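Local coordinates for protein dTDP-4-amino-4,6-dideoxyglucose formyltransferase (PDB 5VYQ) that probably transfers a formyl group from a reduced folate cofactor to the sugar amine of dTDP-4-amino-4,6-dideoxyglucose, at residues V38-R43 with L169-F174; Y108-F113 with G191-K196; P114-I119 with K197-L202. One frame throughout, in Å; residues are numbered along the deposited sequence. Where two conformers were deposited one is given.

Interaction 1. Residues V38-R43 with L169-F174; sequences VDLQAR and LVLEHF
R43 turns its CG to the side opposite its backbone N (chi1 -157°) and then runs extended to NE, a reach that lays its guanidinium against L171 and F174. L40 is set the other way, with CG beside the backbone N (chi1 -77°), and this places its two methyls between V170, L171 and F174. The one direct hydrogen bond goes from R43 NH2 to L171 O, 2.9 Å long and 162° at the hydrogen; it uses a lone pair of the carbonyl and lies close to the guanidinium plane. CB of F174 sits 3.8 Å above that plane, over its centre, while the phenyl ring itself is steeply inclined to the guanidinium, too far turned for a stack. A water accepts from R43 NH1 at 2.8 Å and donates to E172 O, and D175 forms a salt bridge with the same NH1, so the charged end is gripped by backbone, solvent and carboxylate together.

The two helices run nearly parallel on one face of the Rossmann-like sheet of the formyltransferase fold. Helix 31-43 is the crossover between the parallel strands 24-28 and 47-50, and helix 155-179 comes after strand 141-147; F82 of strand 78-82 touches both L40 and V170 from the sheet side. L40 CD2 makes a CH-pi contact over the F174 ring, 4.2 Å from its centroid, and also lies 4.0 Å from L171 CD2. Its other methyl, CD1, meets V170 CG1 at 3.9 Å.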
loop_
_atom_site.group_PDB
_atom_site.type_symbol
_atom_site.label_atom_id
_atom_site.label_comp_id
_atom_site.label_asym_id
_atom_site.label_seq_id
_atom_site.Cartn_x
_atom_site.Cartn_y
_atom_site.Cartn_z
ATOM N N VAL A 38 21.859 16.986 20.467
ATOM C CA VAL A 38 23.317 16.820 20.375
ATOM C C VAL A 38 23.938 17.963 19.586
ATOM O O VAL A 38 24.974 18.543 19.933
ATOM C CB VAL A 38 23.682 15.442 19.778
ATOM C CG1 VAL A 38 25.150 15.375 19.338
ATOM C CG2 VAL A 38 23.339 14.374 20.792
ATOM N N ASP A 39 23.309 18.329 18.487
ATOM C CA ASP A 39 23.794 19.460 17.697
ATOM C C ASP A 39 23.742 20.746 18.474
ATOM O O ASP A 39 24.646 21.576 18.368
ATOM C CB ASP A 39 22.980 19.645 16.427
ATOM C CG ASP A 39 23.318 18.634 15.389
ATOM O OD1 ASP A 39 24.347 17.947 15.536
ATOM O OD2 ASP A 39 22.552 18.557 14.419
ATOM N N LEU A 40 22.692 20.933 19.282
ATOM C CA LEU A 40 22.620 22.140 20.098
ATOM C C LEU A 40 23.721 22.202 21.165
ATOM O O LEU A 40 24.161 23.293 21.576
ATOM C CB LEU A 40 21.280 22.271 20.808
ATOM C CG LEU A 40 20.075 22.725 20.006
ATOM C CD1 LEU A 40 18.908 22.757 20.984
ATOM C CD2 LEU A 40 20.274 24.141 19.465
ATOM N N GLN A 41 24.120 21.034 21.637
ATOM C CA GLN A 41 25.214 20.938 22.605
ATOM C C GLN A 41 26.518 21.508 22.069
ATOM O O GLN A 41 27.351 21.971 22.853
ATOM C CB GLN A 41 25.424 19.515 23.039
ATOM C CG GLN A 41 24.522 19.093 24.167
ATOM C CD GLN A 41 24.880 17.675 24.604
ATOM O OE1 GLN A 41 25.032 16.790 23.775
ATOM N NE2 GLN A 41 25.023 17.452 25.890
ATOM N N ALA A 42 26.697 21.514 20.753
ATOM C CA ALA A 42 27.841 22.202 20.165
ATOM C C ALA A 42 27.674 23.726 20.210
ATOM O O ALA A 42 28.633 24.476 20.213
ATOM C CB ALA A 42 28.026 21.716 18.731
ATOM N N ARG A 43 26.452 24.219 20.262
ATOM C CA ARG A 43 26.162 25.645 20.301
ATOM C C ARG A 43 26.062 26.208 21.729
ATOM O O ARG A 43 25.844 27.415 21.925
ATOM C CB ARG A 43 24.796 25.842 19.630
ATOM C CG ARG A 43 24.516 27.221 19.073
ATOM C CD ARG A 43 23.205 27.165 18.316
ATOM N NE ARG A 43 22.661 28.515 18.336
ATOM C CZ ARG A 43 21.621 28.974 17.643
ATOM N NH1 ARG A 43 21.266 30.267 17.814
ATOM N NH2 ARG A 43 20.985 28.176 16.777
ATOM N N LEU A 169 13.101 25.452 13.155
ATOM C CA LEU A 169 12.511 26.337 14.117
ATOM C C LEU A 169 13.315 26.449 15.392
ATOM O O LEU A 169 13.497 27.526 15.976
ATOM C CB LEU A 169 11.090 25.828 14.364
ATOM C CG LEU A 169 10.091 26.818 14.876
ATOM C CD1 LEU A 169 9.897 27.960 13.878
ATOM C CD2 LEU A 169 8.792 26.060 15.178
ATOM N N VAL A 170 13.820 25.300 15.860
ATOM C CA VAL A 170 14.700 25.316 17.014
ATOM C C VAL A 170 15.997 26.113 16.813
ATOM O O VAL A 170 16.380 26.888 17.690
ATOM C CB VAL A 170 15.007 23.877 17.509
ATOM C CG1 VAL A 170 16.066 23.852 18.593
ATOM C CG2 VAL A 170 13.718 23.265 18.037
ATOM N N LEU A 171 16.659 25.887 15.682
ATOM C CA LEU A 171 17.896 26.604 15.367
ATOM C C LEU A 171 17.614 28.085 15.235
ATOM O O LEU A 171 18.416 28.894 15.700
ATOM C CB LEU A 171 18.586 26.060 14.147
ATOM C CG LEU A 171 19.051 24.626 14.364
ATOM C CD1 LEU A 171 19.637 24.017 13.117
ATOM C CD2 LEU A 171 20.048 24.503 15.509
ATOM N N GLU A 172 16.496 28.463 14.618
ATOM C CA GLU A 172 16.147 29.869 14.551
ATOM C C GLU A 172 15.935 30.532 15.896
ATOM O O GLU A 172 16.410 31.662 16.102
ATOM C CB GLU A 172 14.840 30.033 13.793
ATOM C CG GLU A 172 14.933 29.791 12.302
ATOM C CD GLU A 172 13.595 29.724 11.581
ATOM O OE1 GLU A 172 13.537 29.036 10.511
ATOM O OE2 GLU A 172 12.658 30.391 12.057
ATOM N N HIS A 173 15.182 29.865 16.788
ATOM C CA HIS A 173 14.748 30.473 18.012
ATOM C C HIS A 173 15.562 30.147 19.268
ATOM O O HIS A 173 15.175 30.562 20.346
ATOM C CB HIS A 173 13.260 30.205 18.257
ATOM C CG HIS A 173 12.399 30.814 17.211
ATOM N ND1 HIS A 173 12.048 32.149 17.235
ATOM C CD2 HIS A 173 11.869 30.299 16.080
ATOM C CE1 HIS A 173 11.293 32.410 16.190
ATOM N NE2 HIS A 173 11.179 31.310 15.466
ATOM N N PHE A 174 16.638 29.386 19.132
ATOM C CA PHE A 174 17.348 28.861 20.293
ATOM C C PHE A 174 17.790 29.986 21.228
ATOM O O PHE A 174 17.595 29.913 22.439
ATOM C CB PHE A 174 18.570 28.075 19.891
ATOM C CG PHE A 174 19.351 27.608 21.092
ATOM C CD1 PHE A 174 18.808 26.659 21.935
ATOM C CD2 PHE A 174 20.544 28.214 21.452
ATOM C CE1 PHE A 174 19.488 26.240 23.072
ATOM C CE2 PHE A 174 21.226 27.812 22.590
ATOM C CZ PHE A 174 20.719 26.806 23.395
HETATM O O HOH W 1 18.872 31.686 17.833
#

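Interaction 2. Residues Y108-F113 with G191-K196; sequences YNRGWF and GNLNLK. With 0FX (dTDP-4-amino-4,6-dideoxyglucose), chain D; FON (N-{[4-({[(6R)-2-amino-5-formyl-4-oxo-1,4,5,6,7,8-hexahydropteridin-6-yl]methyl}amino)phenyl]carbonyl}-L-glutamic acid), chain C.
W112 lays its indole over the start of helix 196-203: K196 CA stands 3.7 Å from the centroid of the five-membered ring, 9° off its normal, and the aliphatic part of the lysine runs on over the same face, CB above the centre of the indole. Turning CG away from the backbone N (chi1 -155°) puts the ring there. F113 CE1 lies over the opposite face, toward the edge of the indole, and the folate analogue brings its aminobenzoyl carbon C12 in at the edge, in the indole plane.

Next to these rings the backbones form a short parallel two-strand pairing, R110 with L193 and G111 with N194, beside the active-site pocket of the formyltransferase fold. R110 O accepts from N194 N at 2.8 Å, and N194 O accepts from W112 N. Upstream, the amides of N109 and N192 meet almost at right angles: N192 ND2 donates to N109 OD1 at 2.8 Å, while N192 OD1 takes N109 N at 2.9 Å from above its carbonyl plane. Q123 also donates to that N192 oxygen, and R110 sends NH1 off to L136 O.

Both ligands hang on the main chain here. The sugar hydroxyl O3G of the dTDP-sugar donates to G111 O at a short 2.5 Å, F113 N donates to O2G at 2.9 Å, and K196 N reaches the benzoyl oxygen O of the folate at 3.2 Å. The F113 ring carries the deoxyribose carbon C3 over one face.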
loop_
_atom_site.group_PDB
_atom_site.type_symbol
_atom_site.label_atom_id
_atom_site.label_comp_id
_atom_site.label_asym_id
_atom_site.label_seq_id
_atom_site.Cartn_x
_atom_site.Cartn_y
_atom_site.Cartn_z
ATOM N N TYR A 108 -4.403 22.565 17.726
ATOM C CA TYR A 108 -5.132 21.589 16.917
ATOM C C TYR A 108 -4.468 20.224 17.087
ATOM O O TYR A 108 -3.241 20.109 16.937
ATOM C CB TYR A 108 -5.188 22.000 15.455
ATOM C CG TYR A 108 -5.574 23.463 15.272
ATOM C CD1 TYR A 108 -6.737 23.955 15.821
ATOM C CD2 TYR A 108 -4.734 24.334 14.608
ATOM C CE1 TYR A 108 -7.082 25.297 15.680
ATOM C CE2 TYR A 108 -5.054 25.676 14.472
ATOM C CZ TYR A 108 -6.230 26.132 15.017
ATOM O OH TYR A 108 -6.519 27.463 14.883
ATOM N N ASN A 109 -5.250 19.185 17.388
ATOM C CA ASN A 109 -4.672 17.810 17.492
ATOM C C ASN A 109 -3.443 17.771 18.373
ATOM O O ASN A 109 -2.402 17.175 18.066
ATOM C CB ASN A 109 -4.433 17.205 16.097
ATOM C CG ASN A 109 -5.781 16.988 15.369
ATOM O OD1 ASN A 109 -6.765 16.642 16.007
ATOM N ND2 ASN A 109 -5.820 17.160 14.058
ATOM N N ARG A 110 -3.621 18.396 19.534
ATOM C CA ARG A 110 -2.656 18.205 20.636
ATOM C C ARG A 110 -2.552 16.735 21.002
ATOM O O ARG A 110 -3.486 15.957 20.749
ATOM C CB ARG A 110 -3.106 19.027 21.835
ATOM C CG ARG A 110 -3.162 20.522 21.536
ATOM C CD ARG A 110 -4.072 21.351 22.424
ATOM N NE ARG A 110 -3.879 20.954 23.814
ATOM C CZ ARG A 110 -4.848 20.786 24.703
ATOM N NH1 ARG A 110 -4.538 20.287 25.879
ATOM N NH2 ARG A 110 -6.122 21.049 24.417
ATOM N N GLY A 111 -1.431 16.369 21.628
ATOM C CA GLY A 111 -1.253 15.012 22.147
ATOM C C GLY A 111 -0.692 14.119 21.049
ATOM O O GLY A 111 0.277 14.429 20.339
ATOM N N TRP A 112 -1.295 12.980 20.881
ATOM C CA TRP A 112 -0.606 11.866 20.260
ATOM C C TRP A 112 -0.656 11.948 18.727
ATOM O O TRP A 112 -1.699 12.155 18.144
ATOM C CB TRP A 112 -1.327 10.602 20.745
ATOM C CG TRP A 112 -0.516 9.399 20.731
ATOM C CD1 TRP A 112 -0.594 8.384 19.822
ATOM C CD2 TRP A 112 0.547 9.062 21.632
ATOM N NE1 TRP A 112 0.333 7.418 20.132
ATOM C CE2 TRP A 112 1.047 7.808 21.233
ATOM C CE3 TRP A 112 1.114 9.691 22.747
ATOM C CZ2 TRP A 112 2.114 7.175 21.889
ATOM C CZ3 TRP A 112 2.181 9.062 23.402
ATOM C CH2 TRP A 112 2.661 7.815 22.972
ATOM N N PHE A 113 0.505 11.795 18.101
ATOM C CA PHE A 113 0.647 11.651 16.654
ATOM C C PHE A 113 -0.180 12.662 15.847
ATOM O O PHE A 113 -1.043 12.316 15.062
ATOM C CB PHE A 113 0.339 10.234 16.196
ATOM C CG PHE A 113 1.144 9.148 16.864
ATOM C CD1 PHE A 113 2.264 9.388 17.663
ATOM C CD2 PHE A 113 0.807 7.819 16.592
ATOM C CE1 PHE A 113 2.968 8.343 18.235
ATOM C CE2 PHE A 113 1.537 6.757 17.105
ATOM C CZ PHE A 113 2.628 7.024 17.945
ATOM N N GLY A 191 -8.688 24.199 21.453
ATOM C CA GLY A 191 -8.423 23.167 20.444
ATOM C C GLY A 191 -8.941 21.812 20.859
ATOM O O GLY A 191 -9.997 21.709 21.509
ATOM N N ASN A 192 -8.181 20.748 20.564
ATOM C CA ASN A 192 -8.579 19.410 20.918
ATOM C C ASN A 192 -7.372 18.553 21.200
ATOM O O ASN A 192 -6.283 18.892 20.755
ATOM C CB ASN A 192 -9.403 18.787 19.793
ATOM C CG ASN A 192 -8.568 18.520 18.566
ATOM O OD1 ASN A 192 -8.090 19.451 17.881
ATOM N ND2 ASN A 192 -8.356 17.230 18.292
ATOM N N LEU A 193 -7.580 17.505 21.973
ATOM C CA LEU A 193 -6.501 16.643 22.469
ATOM C C LEU A 193 -6.789 15.227 22.147
ATOM O O LEU A 193 -7.855 14.764 22.502
ATOM C CB LEU A 193 -6.397 16.753 23.987
ATOM C CG LEU A 193 -5.392 15.958 24.786
ATOM C CD1 LEU A 193 -3.945 16.208 24.361
ATOM C CD2 LEU A 193 -5.522 16.088 26.301
ATOM N N ASN A 194 -5.807 14.533 21.548
ATOM C CA ASN A 194 -5.877 13.106 21.286
ATOM C C ASN A 194 -4.849 12.373 22.138
ATOM O O ASN A 194 -3.677 12.795 22.280
ATOM C CB ASN A 194 -5.627 12.809 19.809
ATOM C CG ASN A 194 -6.690 13.412 18.906
ATOM O OD1 ASN A 194 -7.882 13.130 19.063
ATOM N ND2 ASN A 194 -6.272 14.223 17.948
ATOM N N LEU A 195 -5.272 11.254 22.715
ATOM C CA LEU A 195 -4.378 10.450 23.518
ATOM C C LEU A 195 -4.071 9.132 22.785
ATOM O O LEU A 195 -4.707 8.796 21.768
ATOM C CB LEU A 195 -4.924 10.189 24.918
ATOM C CG LEU A 195 -5.256 11.405 25.795
ATOM C CD1 LEU A 195 -5.843 10.943 27.119
ATOM C CD2 LEU A 195 -3.995 12.217 26.062
ATOM N N LYS A 196 -3.085 8.421 23.327
ATOM C CA LYS A 196 -2.664 7.144 22.752
ATOM C C LYS A 196 -3.872 6.265 22.430
ATOM O O LYS A 196 -3.943 5.649 21.335
ATOM C CB LYS A 196 -1.655 6.442 23.676
ATOM C CG LYS A 196 -1.102 5.167 23.048
ATOM C CD LYS A 196 -0.062 4.495 23.947
ATOM C CE LYS A 196 0.515 3.234 23.317
ATOM N NZ LYS A 196 -0.592 2.321 22.944
HETATM O O4P 0FX D . 7.115 12.107 17.445
HETATM P P2 0FX D . 7.062 11.498 18.805
HETATM O O3P 0FX D . 8.357 11.487 19.587
HETATM O O1G 0FX D . 5.825 12.287 19.478
HETATM C C1G 0FX D . 5.040 11.732 20.518
HETATM C C2G 0FX D . 3.702 12.482 20.508
HETATM O O2G 0FX D . 3.160 12.321 19.189
HETATM C C3G 0FX D . 3.953 13.980 20.750
HETATM O O3G 0FX D . 2.748 14.762 20.561
HETATM C C4G 0FX D . 4.638 14.151 22.100
HETATM N N4A 0FX D . 4.914 15.600 22.251
HETATM C C5G 0FX D . 5.919 13.315 22.113
HETATM C C6G 0FX D . 6.420 13.243 23.554
HETATM O O5G 0FX D . 5.718 11.934 21.763
HETATM O OPP 0FX D . 6.464 10.003 18.762
HETATM P P 0FX D . 7.136 8.630 18.243
HETATM O O1P 0FX D . 6.656 7.576 19.164
HETATM O O2P 0FX D . 8.600 8.869 17.978
HETATM O O5 0FX D . 6.467 8.378 16.807
HETATM C C5 0FX D . 6.802 9.161 15.685
HETATM C C4 0FX D . 5.783 8.916 14.590
HETATM O O4 0FX D . 5.888 7.552 14.186
HETATM C C3 0FX D . 4.309 9.056 14.968
HETATM O O3 0FX D . 3.881 10.418 14.846
HETATM C C2 0FX D . 3.554 8.174 13.992
HETATM C C1 0FX D . 4.587 7.085 13.812
HETATM N N11 0FX D . 4.283 5.904 14.629
HETATM C C61 0FX D . 4.929 5.573 15.767
HETATM C C51 0FX D . 4.611 4.423 16.463
HETATM C C5A 0FX D . 5.328 4.115 17.753
HETATM C C21 0FX D . 3.393 4.964 14.115
HETATM O O21 0FX D . 2.795 5.244 12.981
HETATM N N31 0FX D . 3.052 3.850 14.765
HETATM C C41 0FX D . 3.702 3.549 15.912
HETATM O O41 0FX D . 3.358 2.402 16.532
HETATM N N1 FON C . 4.458 17.398 30.639
HETATM C C2 FON C . 3.441 18.249 30.723
HETATM N NA2 FON C . 3.039 18.653 31.962
HETATM N N3 FON C . 2.829 18.672 29.604
HETATM C C4 FON C . 3.196 18.277 28.361
HETATM O O4 FON C . 2.623 18.722 27.338
HETATM C C4A FON C . 4.343 17.361 28.234
HETATM N N5 FON C . 4.834 16.811 27.038
HETATM C C6 FON C . 5.506 15.510 27.194
HETATM C C7 FON C . 6.632 15.694 28.215
HETATM N N8 FON C . 6.052 16.149 29.454
HETATM C C8A FON C . 4.972 16.951 29.485
HETATM C C9 FON C . 4.539 14.363 27.562
HETATM N N10 FON C . 3.625 14.135 26.447
HETATM C C11 FON C . 0.609 11.269 26.448
HETATM C C12 FON C . 0.762 12.151 25.378
HETATM C C13 FON C . 1.778 13.099 25.401
HETATM C C14 FON C . 2.662 13.172 26.472
HETATM C C15 FON C . 2.523 12.301 27.547
HETATM C C16 FON C . 1.496 11.357 27.530
HETATM C C FON C . -0.520 10.232 26.400
HETATM O O FON C . -1.187 10.003 25.368
HETATM N N FON C . -0.759 9.538 27.518
HETATM C CA FON C . -1.735 8.452 27.608
HETATM C CB FON C . -1.108 7.144 28.117
HETATM C CG FON C . 0.019 6.718 27.168
HETATM C CD FON C . 0.472 5.274 27.236
HETATM O OE1 FON C . -0.319 4.411 27.672
HETATM O OE2 FON C . 1.619 4.983 26.805
HETATM C CT FON C . -2.868 8.887 28.488
HETATM O O1 FON C . -3.928 8.227 28.369
HETATM O O2 FON C . -2.715 9.867 29.260
HETATM C CP1 FON C . 4.667 17.382 25.921
HETATM O O3 FON C . 5.073 16.886 24.876
HETATM O O HOH W 2 -3.319 14.431 17.787
#

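Interaction 3. Residues P114-I119 with K197-L202; sequences PQVFSI and KDFEQL. With 0FX (dTDP-4-amino-4,6-dideoxyglucose), chain D.
The helical segments 114-119 and 197-202 cross at 52°, with 11.2 Å between their axes at closest approach and the nearest CA atoms those of V116 and F199. This helix-helix joint connects helix 114-121 of the catalytic formyltransferase fold to helix 196-203, most of which falls in the family's C-terminal dimerization region. Its chemistry is apolar. F117 holds CG beside its backbone N (chi1 -68°), and the ring ends up edge-on to the opposite main chain: CZ lies 3.6 Å from F199 N, and the D198 carbonyl carbon is also close to the ring plane. L202 fits its CD2 methyl into the fork between two residues, 3.8 Å from F117 CE1 and 4.0 Å from V116 CG1. F199 is approached at its edge, with V116 CG1 4.0 Å from CE1 and the two side chains running roughly crosswise; its ring also packs edge-to-face with F113. The D198 carboxylate turns away from this contact and accepts from L195 N through OD2, so an aspartate in the first turn binds back to the backbone N-H of the N-cap residue.

Beyond the interface, helix 114-121 presents its other flank to the dTDP-sugar. Q115, bent at its second torsion and also bonded to S155, donates from NE2 to the deoxyribose hydroxyl oxygen O3 over 2.9 Å, nearly straight at 176°.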
loop_
_atom_site.group_PDB
_atom_site.type_symbol
_atom_site.label_atom_id
_atom_site.label_comp_id
_atom_site.label_asym_id
_atom_site.label_seq_id
_atom_site.Cartn_x
_atom_site.Cartn_y
_atom_site.Cartn_z
ATOM N N PRO A 114 0.102 13.947 16.063
ATOM C CA PRO A 114 -0.827 14.927 15.456
ATOM C C PRO A 114 -1.146 14.778 13.962
ATOM O O PRO A 114 -2.307 15.021 13.565
ATOM C CB PRO A 114 -0.122 16.262 15.734
ATOM C CG PRO A 114 0.544 16.029 17.064
ATOM C CD PRO A 114 1.063 14.599 16.971
ATOM N N GLN A 115 -0.146 14.503 13.129
ATOM C CA GLN A 115 -0.359 14.477 11.665
ATOM C C GLN A 115 -1.329 13.336 11.295
ATOM O O GLN A 115 -2.010 13.445 10.287
ATOM C CB GLN A 115 0.942 14.311 10.865
ATOM C CG GLN A 115 1.651 12.937 10.880
ATOM C CD GLN A 115 2.362 12.625 12.163
ATOM O OE1 GLN A 115 2.554 13.509 13.025
ATOM N NE2 GLN A 115 2.707 11.361 12.342
ATOM N N VAL A 116 -1.366 12.255 12.071
ATOM C CA VAL A 116 -2.321 11.173 11.810
ATOM C C VAL A 116 -3.729 11.742 11.837
ATOM O O VAL A 116 -4.519 11.584 10.913
ATOM C CB VAL A 116 -2.181 9.997 12.794
ATOM C CG1 VAL A 116 -3.288 9.006 12.560
ATOM C CG2 VAL A 116 -0.794 9.371 12.713
ATOM N N PHE A 117 -4.006 12.503 12.872
ATOM C CA PHE A 117 -5.325 13.031 13.101
ATOM C C PHE A 117 -5.597 14.184 12.132
ATOM O O PHE A 117 -6.738 14.334 11.611
ATOM C CB PHE A 117 -5.478 13.409 14.588
ATOM C CG PHE A 117 -5.478 12.234 15.493
ATOM C CD1 PHE A 117 -6.662 11.544 15.724
ATOM C CD2 PHE A 117 -4.301 11.772 16.080
ATOM C CE1 PHE A 117 -6.715 10.464 16.567
ATOM C CE2 PHE A 117 -4.357 10.671 16.911
ATOM C CZ PHE A 117 -5.544 10.008 17.136
ATOM N N SER A 118 -4.579 14.980 11.809
ATOM C CA SER A 118 -4.809 16.073 10.865
ATOM C C SER A 118 -5.020 15.640 9.416
ATOM O O SER A 118 -5.755 16.288 8.655
ATOM C CB SER A 118 -3.661 17.076 10.914
ATOM O OG SER A 118 -3.773 17.869 12.076
ATOM N N ILE A 119 -4.387 14.549 9.024
ATOM C CA ILE A 119 -4.670 14.014 7.693
ATOM C C ILE A 119 -6.155 13.703 7.568
ATOM O O ILE A 119 -6.743 13.882 6.506
ATOM C CB ILE A 119 -3.808 12.762 7.412
ATOM C CG1 ILE A 119 -2.381 13.249 7.144
ATOM C CG2 ILE A 119 -4.289 11.956 6.208
ATOM C CD1 ILE A 119 -1.302 12.217 7.209
ATOM N N LYS A 197 -4.849 6.193 23.333
ATOM C CA LYS A 197 -6.020 5.371 23.046
ATOM C C LYS A 197 -6.850 5.754 21.827
ATOM O O LYS A 197 -7.503 4.911 21.186
ATOM C CB LYS A 197 -6.969 5.321 24.255
ATOM C CG LYS A 197 -7.562 6.670 24.661
ATOM C CD LYS A 197 -8.984 6.564 25.209
ATOM C CE LYS A 197 -10.011 6.579 24.077
ATOM N NZ LYS A 197 -11.231 5.759 24.332
ATOM N N ASP A 198 -6.932 7.051 21.545
ATOM C CA ASP A 198 -7.618 7.525 20.359
ATOM C C ASP A 198 -6.945 7.027 19.077
ATOM O O ASP A 198 -7.634 6.706 18.102
ATOM C CB ASP A 198 -7.715 9.056 20.355
ATOM C CG ASP A 198 -8.472 9.589 21.548
ATOM O OD1 ASP A 198 -9.680 9.257 21.655
ATOM O OD2 ASP A 198 -7.846 10.319 22.352
ATOM N N PHE A 199 -5.609 6.935 19.075
ATOM C CA PHE A 199 -4.877 6.345 17.960
ATOM C C PHE A 199 -5.116 4.838 17.900
ATOM O O PHE A 199 -5.419 4.276 16.839
ATOM C CB PHE A 199 -3.372 6.621 18.099
ATOM C CG PHE A 199 -2.562 5.999 17.026
ATOM C CD1 PHE A 199 -2.570 6.540 15.753
ATOM C CD2 PHE A 199 -1.834 4.860 17.276
ATOM C CE1 PHE A 199 -1.835 5.957 14.741
ATOM C CE2 PHE A 199 -1.101 4.294 16.260
ATOM C CZ PHE A 199 -1.107 4.823 15.005
ATOM N N GLU A 200 -5.018 4.157 19.042
ATOM C CA GLU A 200 -5.289 2.693 19.038
ATOM C C GLU A 200 -6.670 2.398 18.507
ATOM O O GLU A 200 -6.905 1.504 17.675
ATOM C CB GLU A 200 -5.085 2.080 20.451
ATOM C CG GLU A 200 -3.636 2.199 20.916
ATOM C CD GLU A 200 -2.690 1.526 19.940
ATOM O OE1 GLU A 200 -2.962 0.339 19.679
ATOM O OE2 GLU A 200 -1.720 2.146 19.456
ATOM N N GLN A 201 -7.647 3.183 18.888
ATOM C CA GLN A 201 -8.952 2.942 18.332
ATOM C C GLN A 201 -9.105 3.190 16.830
ATOM O O GLN A 201 -9.725 2.414 16.124
ATOM C CB GLN A 201 -9.952 3.797 19.066
ATOM C CG GLN A 201 -11.368 3.529 18.650
ATOM C CD GLN A 201 -12.376 4.166 19.566
ATOM O OE1 GLN A 201 -12.272 4.081 20.792
ATOM N NE2 GLN A 201 -13.377 4.800 18.973
ATOM N N LEU A 202 -8.503 4.260 16.329
ATOM C CA LEU A 202 -8.502 4.562 14.898
ATOM C C LEU A 202 -7.877 3.478 14.004
ATOM O O LEU A 202 -8.250 3.299 12.817
ATOM C CB LEU A 202 -7.735 5.874 14.745
ATOM C CG LEU A 202 -7.838 6.694 13.470
ATOM C CD1 LEU A 202 -9.254 7.155 13.137
ATOM C CD2 LEU A 202 -6.968 7.932 13.680
HETATM O O4P 0FX D . 7.115 12.107 17.445
HETATM P P2 0FX D . 7.062 11.498 18.805
HETATM O O3P 0FX D . 8.357 11.487 19.587
HETATM O O1G 0FX D . 5.825 12.287 19.478
HETATM C C1G 0FX D . 5.040 11.732 20.518
HETATM C C2G 0FX D . 3.702 12.482 20.508
HETATM O O2G 0FX D . 3.160 12.321 19.189
HETATM C C3G 0FX D . 3.953 13.980 20.750
HETATM O O3G 0FX D . 2.748 14.762 20.561
HETATM C C4G 0FX D . 4.638 14.151 22.100
HETATM N N4A 0FX D . 4.914 15.600 22.251
HETATM C C5G 0FX D . 5.919 13.315 22.113
HETATM C C6G 0FX D . 6.420 13.243 23.554
HETATM O O5G 0FX D . 5.718 11.934 21.763
HETATM O OPP 0FX D . 6.464 10.003 18.762
HETATM P P 0FX D . 7.136 8.630 18.243
HETATM O O1P 0FX D . 6.656 7.576 19.164
HETATM O O2P 0FX D . 8.600 8.869 17.978
HETATM O O5 0FX D . 6.467 8.378 16.807
HETATM C C5 0FX D . 6.802 9.161 15.685
HETATM C C4 0FX D . 5.783 8.916 14.590
HETATM O O4 0FX D . 5.888 7.552 14.186
HETATM C C3 0FX D . 4.309 9.056 14.968
HETATM O O3 0FX D . 3.881 10.418 14.846
HETATM C C2 0FX D . 3.554 8.174 13.992
HETATM C C1 0FX D . 4.587 7.085 13.812
HETATM N N11 0FX D . 4.283 5.904 14.629
HETATM C C61 0FX D . 4.929 5.573 15.767
HETATM C C51 0FX D . 4.611 4.423 16.463
HETATM C C5A 0FX D . 5.328 4.115 17.753
HETATM C C21 0FX D . 3.393 4.964 14.115
HETATM O O21 0FX D . 2.795 5.244 12.981
HETATM N N31 0FX D . 3.052 3.850 14.765
HETATM C C41 0FX D . 3.702 3.549 15.912
HETATM O O41 0FX D . 3.358 2.402 16.532
#

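Overall arrangement
Interactions 2 and 3 are neighbours, their centres about 8 Å apart, because each segment of the first runs straight into a helix of the second: strand 110-111 into helix 114-121, strand 193-194 into helix 196-203. Both touch the dTDP-sugar, and N109 ND2 probably hydrogen-bonds S118 OG between them. Interaction 1 lies on the opposite side of the chain's centre, with nearest atoms about 14 Å from interaction 2. It is a mostly buried helix pair backed by the main sheet, with an exposed arginine at its solvent side. The other two are partly buried: interaction 2 relies on backbone and amide hydrogen bonds, interaction 3 on apolar side chains.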